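Local coordinates for protein 3-oxoadipate enol-lactonase (Burkholderia xenovorans, PDB 2XUA) that probably hydrolyses 3-oxoadipate enol-lactone in catechol metabolism and has an alpha/beta hydrolase fold, at residues Tyr73-Leu78 with Ala196-Glu201. Sequence-based numbering, arbitrary orientation.
Sequences YTIEQL and ADLRPE
I75, A196 and L198 make a small, wholly apolar contact between the first turn of helix 75-88 and the loop that follows helix 183-195. The methyl of A196 faces the branch point of I75, with A196 CB 3.8 Å from I75 CB and almost as close to both CG1 and CG2. It lies across the branch point, not between the two arms. I75 CG1 lies anti to the backbone N (chi1 -168°), and this arm also passes L198, whose CD2 comes within 4.3 Å of I75 CG1. Only 113 Å² is buried in all, but the three touching residues are themselves buried.

Polar bonds instead shape each segment separately. T74 is the N-cap of the helix and forms a capping box with Q77: T74 OG1 accepts from Q77 N at 3.0 Å, and Q77 OE1 takes the N-H of T74 at 2.8 Å, well off straight at 137°. In the loop, D197 closes an Asx turn by accepting R199 N at OD1. R199 also makes a side-on salt bridge to this carboxylate with the planes tilted: NE bonds OD1, and R199 NH2 meets D197 OD2 at 2.8 Å from above the carboxylate plane. NE and the backbone N approach OD1 from opposite faces.

L198 rests on L104 and V107 of helix 101-112, while R112 forms salt bridges to both E76 and E201, linking the segments through a shared cation. Within the alpha/beta hydrolase fold, about 14 Å from the A196 side chain to bound laevulinic acid, the contact joins the start of helix 75-88 to the connection from helix 183-195 to strand 209-214, beside helix 101-112.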
loop_
_atom_site.group_PDB
_atom_site.type_symbol
_atom_site.label_atom_id
_atom_site.label_comp_id
_atom_site.label_asym_id
_atom_site.label_seq_id
_atom_site.Cartn_x
_atom_site.Cartn_y
_atom_site.Cartn_z
ATOM N N TYR B 73 -20.302 7.073 12.181
ATOM C CA TYR B 73 -19.348 6.720 13.241
ATOM C C TYR B 73 -19.232 7.901 14.139
ATOM O O TYR B 73 -19.659 9.033 13.802
ATOM C CB TYR B 73 -17.946 6.335 12.701
ATOM C CG TYR B 73 -17.939 5.220 11.702
ATOM C CD1 TYR B 73 -18.907 4.232 11.715
ATOM C CD2 TYR B 73 -16.906 5.111 10.775
ATOM C CE1 TYR B 73 -18.881 3.205 10.788
ATOM C CE2 TYR B 73 -16.863 4.099 9.883
ATOM C CZ TYR B 73 -17.853 3.132 9.874
ATOM O OH TYR B 73 -17.804 2.132 8.939
ATOM N N THR B 74 -18.644 7.675 15.290
ATOM C CA THR B 74 -18.476 8.767 16.212
ATOM C C THR B 74 -17.044 8.807 16.660
ATOM O O THR B 74 -16.348 7.774 16.579
ATOM C CB THR B 74 -19.389 8.593 17.449
ATOM O OG1 THR B 74 -18.952 7.451 18.208
ATOM C CG2 THR B 74 -20.869 8.391 17.011
ATOM N N ILE B 75 -16.627 9.971 17.159
ATOM C CA ILE B 75 -15.291 10.164 17.763
ATOM C C ILE B 75 -15.048 9.203 18.961
ATOM O O ILE B 75 -13.884 8.763 19.199
ATOM C CB ILE B 75 -15.009 11.648 18.097
ATOM C CG1 ILE B 75 -13.538 11.916 18.455
ATOM C CG2 ILE B 75 -15.943 12.171 19.299
ATOM C CD1 ILE B 75 -12.520 11.555 17.344
ATOM N N GLU B 76 -16.145 8.837 19.663
ATOM C CA GLU B 76 -16.086 7.804 20.720
ATOM C C GLU B 76 -15.859 6.412 20.177
ATOM O O GLU B 76 -15.229 5.570 20.855
ATOM C CB GLU B 76 -17.358 7.755 21.613
ATOM C CG GLU B 76 -17.587 8.987 22.440
ATOM C CD GLU B 76 -18.123 10.180 21.652
ATOM O OE1 GLU B 76 -18.863 9.959 20.692
ATOM O OE2 GLU B 76 -17.774 11.333 21.987
ATOM N N GLN B 77 -16.396 6.103 19.011
ATOM C CA GLN B 77 -16.092 4.810 18.448
ATOM C C GLN B 77 -14.584 4.818 18.058
ATOM O O GLN B 77 -13.832 3.855 18.304
ATOM C CB GLN B 77 -16.929 4.489 17.224
ATOM C CG GLN B 77 -18.327 3.869 17.544
ATOM C CD GLN B 77 -19.240 3.989 16.359
ATOM O OE1 GLN B 77 -19.069 4.898 15.550
ATOM N NE2 GLN B 77 -20.205 3.062 16.226
ATOM N N LEU B 78 -14.156 5.912 17.461
ATOM C CA LEU B 78 -12.774 6.004 16.982
ATOM C C LEU B 78 -11.766 5.951 18.105
ATOM O O LEU B 78 -10.696 5.353 17.958
ATOM C CB LEU B 78 -12.567 7.234 16.084
ATOM C CG LEU B 78 -13.449 7.375 14.833
ATOM C CD1 LEU B 78 -13.195 8.756 14.292
ATOM C CD2 LEU B 78 -13.162 6.321 13.736
ATOM N N ALA B 196 -17.587 15.996 15.804
ATOM C CA ALA B 196 -16.624 16.130 16.878
ATOM C C ALA B 196 -16.123 17.539 16.958
ATOM O O ALA B 196 -15.453 18.069 16.068
ATOM C CB ALA B 196 -15.426 15.155 16.689
ATOM N N ASP B 197 -16.420 18.174 18.062
ATOM C CA ASP B 197 -15.839 19.471 18.291
ATOM C C ASP B 197 -15.169 19.328 19.632
ATOM O O ASP B 197 -15.830 19.344 20.700
ATOM C CB ASP B 197 -16.926 20.540 18.274
ATOM C CG ASP B 197 -16.382 21.906 18.581
ATOM O OD1 ASP B 197 -15.181 22.028 18.902
ATOM O OD2 ASP B 197 -17.191 22.844 18.540
ATOM N N LEU B 198 -13.849 19.147 19.568
ATOM C CA LEU B 198 -13.059 18.915 20.763
ATOM C C LEU B 198 -12.436 20.181 21.308
ATOM O O LEU B 198 -11.594 20.130 22.197
ATOM C CB LEU B 198 -11.999 17.825 20.564
ATOM C CG LEU B 198 -12.370 16.331 20.593
ATOM C CD1 LEU B 198 -13.812 15.976 20.528
ATOM C CD2 LEU B 198 -11.585 15.536 19.549
ATOM N N ARG B 199 -12.860 21.325 20.782
ATOM C CA ARG B 199 -12.337 22.571 21.246
ATOM C C ARG B 199 -12.553 22.806 22.766
ATOM O O ARG B 199 -11.666 23.302 23.408
ATOM C CB ARG B 199 -12.916 23.744 20.429
ATOM C CG ARG B 199 -12.158 24.016 19.116
ATOM C CD ARG B 199 -12.828 25.168 18.360
ATOM N NE ARG B 199 -14.118 24.714 17.886
ATOM C CZ ARG B 199 -15.069 25.498 17.391
ATOM N NH1 ARG B 199 -14.888 26.812 17.313
ATOM N NH2 ARG B 199 -16.212 24.970 16.983
ATOM N N PRO B 200 -13.726 22.478 23.336
ATOM C CA PRO B 200 -13.798 22.751 24.812
ATOM C C PRO B 200 -12.891 21.823 25.641
ATOM O O PRO B 200 -12.393 22.229 26.693
ATOM C CB PRO B 200 -15.275 22.461 25.153
ATOM C CG PRO B 200 -16.021 22.632 23.860
ATOM C CD PRO B 200 -15.024 22.025 22.812
ATOM N N GLU B 201 -12.624 20.611 25.121
ATOM C CA GLU B 201 -11.809 19.604 25.813
ATOM C C GLU B 201 -10.287 19.790 25.722
ATOM O O GLU B 201 -9.534 19.190 26.497
ATOM C CB GLU B 201 -12.147 18.198 25.271
ATOM C CG GLU B 201 -13.497 17.651 25.701
ATOM C CD GLU B 201 -13.748 16.234 25.222
ATOM O OE1 GLU B 201 -12.979 15.311 25.628
ATOM O OE2 GLU B 201 -14.732 16.042 24.444
#